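Local atomic coordinates of mandelate racemase/muconate lactonizing enzyme-like protein (Rubrobacter xylanophilus DSM 9941, PDB entry 2QQ6), a protein that binds magnesium and may act as a lyase, as a member of the mandelate racemase/muconate lactonizing enzyme family of the enolase superfamily. Residues B[137-142]-B[171-176]. Sequence-based numbering, arbitrary orientation.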
ATOM      1  N   ALA B 137      -9.048  11.074  10.812  1.00 44.17           N
ATOM      2  CA  ALA B 137      -8.417  12.088  11.664  1.00 44.61           C
ATOM      3  C   ALA B 137      -9.081  13.459  11.693  1.00 45.18           C
ATOM      4  O   ALA B 137      -8.437  14.458  12.028  1.00 44.40           O
ATOM      5  CB  ALA B 137      -6.942  12.248  11.279  1.00 45.93           C
ATOM      6  N   HIS B 138     -10.359  13.518  11.332  1.00 45.87           N
ATOM      7  CA  HIS B 138     -11.076  14.786  11.377  1.00 46.64           C
ATOM      8  C   HIS B 138     -11.682  14.971  12.769  1.00 47.13           C
ATOM      9  O   HIS B 138     -11.877  13.997  13.503  1.00 46.90           O
ATOM     10  CB  HIS B 138     -12.128  14.818  10.281  1.00 46.44           C
ATOM     11  CG  HIS B 138     -11.545  15.038   8.923  1.00 46.83           C
ATOM     12  ND1 HIS B 138     -10.875  16.195   8.585  1.00 46.97           N
ATOM     13  CD2 HIS B 138     -11.491  14.241   7.830  1.00 46.28           C
ATOM     14  CE1 HIS B 138     -10.434  16.101   7.344  1.00 47.37           C
ATOM     15  NE2 HIS B 138     -10.794  14.925   6.862  1.00 46.15           N
ATOM     16  N   HIS B 139     -11.960  16.211  13.150  1.00 47.51           N
ATOM     17  CA  HIS B 139     -12.477  16.446  14.488  1.00 48.49           C
ATOM     18  C   HIS B 139     -13.974  16.546  14.594  1.00 49.87           C
ATOM     19  O   HIS B 139     -14.607  17.438  14.030  1.00 51.45           O
ATOM     20  CB  HIS B 139     -11.786  17.662  15.092  1.00 47.92           C
ATOM     21  CG  HIS B 139     -10.296  17.539  15.081  1.00 47.34           C
ATOM     22  ND1 HIS B 139      -9.543  17.776  13.951  1.00 46.41           N
ATOM     23  CD2 HIS B 139      -9.433  17.086  16.021  1.00 46.27           C
ATOM     24  CE1 HIS B 139      -8.281  17.471  14.194  1.00 45.67           C
ATOM     25  NE2 HIS B 139      -8.188  17.049  15.441  1.00 45.76           N
ATOM     26  N   ILE B 140     -14.509  15.589  15.346  1.00 50.62           N
ATOM     27  CA  ILE B 140     -15.931  15.407  15.601  1.00 51.07           C
ATOM     28  C   ILE B 140     -16.616  16.463  16.470  1.00 51.75           C
ATOM     29  O   ILE B 140     -15.980  17.118  17.299  1.00 51.36           O
ATOM     30  CB  ILE B 140     -16.148  14.031  16.261  1.00 50.49           C
ATOM     31  CG1 ILE B 140     -15.435  14.002  17.623  1.00 49.97           C
ATOM     32  CG2 ILE B 140     -15.612  12.929  15.347  1.00 50.01           C
ATOM     33  CD1 ILE B 140     -15.429  12.655  18.307  1.00 48.39           C
ATOM     34  N   GLU B 141     -17.926  16.596  16.259  1.00 52.89           N
ATOM     35  CA  GLU B 141     -18.804  17.508  16.992  1.00 53.92           C
ATOM     36  C   GLU B 141     -18.252  18.896  17.297  1.00 54.86           C
ATOM     37  O   GLU B 141     -18.196  19.309  18.463  1.00 52.81           O
ATOM     38  CB  GLU B 141     -19.262  16.841  18.298  1.00 54.18           C
ATOM     39  CG  GLU B 141     -18.147  16.506  19.289  1.00 54.59           C
ATOM     40  CD  GLU B 141     -18.651  15.725  20.504  1.00 55.73           C
ATOM     41  OE1 GLU B 141     -19.162  14.596  20.320  1.00 53.91           O
ATOM     42  OE2 GLU B 141     -18.534  16.242  21.642  1.00 55.62           O
ATOM     43  N   GLY B 142     -17.863  19.613  16.242  1.00 56.16           N
ATOM     44  CA  GLY B 142     -17.328  20.954  16.418  1.00 58.28           C
ATOM     45  C   GLY B 142     -15.941  21.232  15.846  1.00 58.96           C
ATOM     46  O   GLY B 142     -15.818  21.990  14.873  1.00 59.59           O
ATOM     47  N   ASP B 171      -3.547  18.628  18.259  1.00 43.83           N
ATOM     48  CA  ASP B 171      -3.981  18.867  16.882  1.00 44.20           C
ATOM     49  C   ASP B 171      -4.318  20.321  16.659  1.00 42.40           C
ATOM     50  O   ASP B 171      -4.624  21.034  17.607  1.00 43.56           O
ATOM     51  CB  ASP B 171      -5.227  18.058  16.537  1.00 47.12           C
ATOM     52  CG  ASP B 171      -4.990  16.572  16.581  1.00 49.57           C
ATOM     53  OD1 ASP B 171      -3.832  16.146  16.371  1.00 51.81           O
ATOM     54  OD2 ASP B 171      -5.971  15.829  16.803  1.00 50.31           O
ATOM     55  N   VAL B 172      -4.288  20.752  15.403  1.00 41.03           N
ATOM     56  CA  VAL B 172      -4.603  22.136  15.068  1.00 40.35           C
ATOM     57  C   VAL B 172      -5.246  22.287  13.691  1.00 40.60           C
ATOM     58  O   VAL B 172      -5.247  23.378  13.116  1.00 39.89           O
ATOM     59  CB  VAL B 172      -3.350  23.046  15.135  1.00 38.93           C
ATOM     60  CG1 VAL B 172      -2.787  23.040  16.535  1.00 38.10           C
ATOM     61  CG2 VAL B 172      -2.305  22.582  14.148  1.00 38.79           C
ATOM     62  N   ASP B 173      -5.797  21.189  13.178  1.00 40.40           N
ATOM     63  CA  ASP B 173      -6.464  21.196  11.882  1.00 39.82           C
ATOM     64  C   ASP B 173      -7.986  20.985  12.000  1.00 41.10           C
ATOM     65  O   ASP B 173      -8.463  20.110  12.727  1.00 40.31           O
ATOM     66  CB  ASP B 173      -5.850  20.132  10.944  1.00 38.20           C
ATOM     67  CG  ASP B 173      -6.064  18.697  11.432  1.00 37.35           C
ATOM     68  OD1 ASP B 173      -5.589  18.369  12.534  1.00 37.80           O
ATOM     69  OD2 ASP B 173      -6.692  17.890  10.710  1.00 34.65           O
ATOM     70  N   ASP B 174      -8.739  21.805  11.272  1.00 42.27           N
ATOM     71  CA  ASP B 174     -10.194  21.729  11.270  1.00 42.31           C
ATOM     72  C   ASP B 174     -10.679  22.021   9.845  1.00 42.45           C
ATOM     73  O   ASP B 174     -11.365  23.013   9.596  1.00 42.56           O
ATOM     74  CB  ASP B 174     -10.753  22.749  12.272  1.00 42.15           C
ATOM     75  CG  ASP B 174     -12.195  22.476  12.652  1.00 41.82           C
ATOM     76  OD1 ASP B 174     -12.675  21.349  12.412  1.00 41.12           O
ATOM     77  OD2 ASP B 174     -12.844  23.392  13.206  1.00 43.09           O
ATOM     78  N   ILE B 175     -10.303  21.141   8.917  1.00 42.84           N
ATOM     79  CA  ILE B 175     -10.655  21.261   7.498  1.00 43.95           C
ATOM     80  C   ILE B 175     -12.169  21.257   7.254  1.00 44.36           C
ATOM     81  O   ILE B 175     -12.658  21.751   6.228  1.00 43.42           O
ATOM     82  CB  ILE B 175      -9.981  20.118   6.676  1.00 43.71           C
ATOM     83  CG1 ILE B 175      -8.509  20.444   6.442  1.00 43.74           C
ATOM     84  CG2 ILE B 175     -10.630  19.963   5.314  1.00 43.71           C
ATOM     85  CD1 ILE B 175      -7.721  20.694   7.689  1.00 45.19           C
ATOM     86  N   THR B 176     -12.902  20.701   8.212  1.00 44.92           N
ATOM     87  CA  THR B 176     -14.349  20.615   8.131  1.00 45.45           C
ATOM     88  C   THR B 176     -14.967  21.686   9.017  1.00 45.32           C
ATOM     89  O   THR B 176     -16.180  21.722   9.209  1.00 44.57           O
ATOM     90  CB  THR B 176     -14.831  19.260   8.620  1.00 45.96           C
ATOM     91  OG1 THR B 176     -14.469  19.108   9.995  1.00 48.87           O
ATOM     92  CG2 THR B 176     -14.187  18.152   7.827  1.00 47.04           C
TER
HETATM   93  O   HOH W   1      -9.712  18.147  10.085  1.00 29.95           O
HETATM   94  O   HOH W   2     -11.416  18.857  11.997  1.00 24.24           O
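His-139 and Asp-171 both carry CG anti to the carbonyl carbon, beside the backbone N (chi1 -55° and -64°). Both side chains leave the backbone toward the other segment, and they meet there. His-139 NE2 donates a nearly straight hydrogen bond to Asp-171 OD2, at 2.9 Å. The acceptor lies close to the ring plane. The ring nitrogen, however, comes from above the carboxylate plane, and the two planes are 68° apart. The other ring nitrogen, ND1, is hydrogen-bonded to water 2, which donates to Asp-174 OD1. The ring is thus tied at both nitrogens, which limits its rotation. Its CE1 lies 3.3 Å from Asp-173 OD1.

His-138 makes a second link. Thr-176 CG2 sits over one face of its ring, toward the rim, in a CH-pi contact 4.3 Å from the ring centroid. His-138 CE1 packs against Ile-175 CB. Water 1 joins ND1 of His-138, at 2.7 Å, to Asp-173 OD2 and the backbone N of Ile-175. Asp-173 OD1 is hydrogen-bonded to His-218, and its OD2 forms a salt bridge with Arg-220.

The contact joins two loops of the TIM-barrel domain of the enolase fold. One follows strand 121-127 and precedes helix 149-162. The other leaves the neighbouring parallel strand 167-171 and leads to helix 190-207. Asp-171 ends its strand beside the magnesium ligand Asp-216 of strand 212-216.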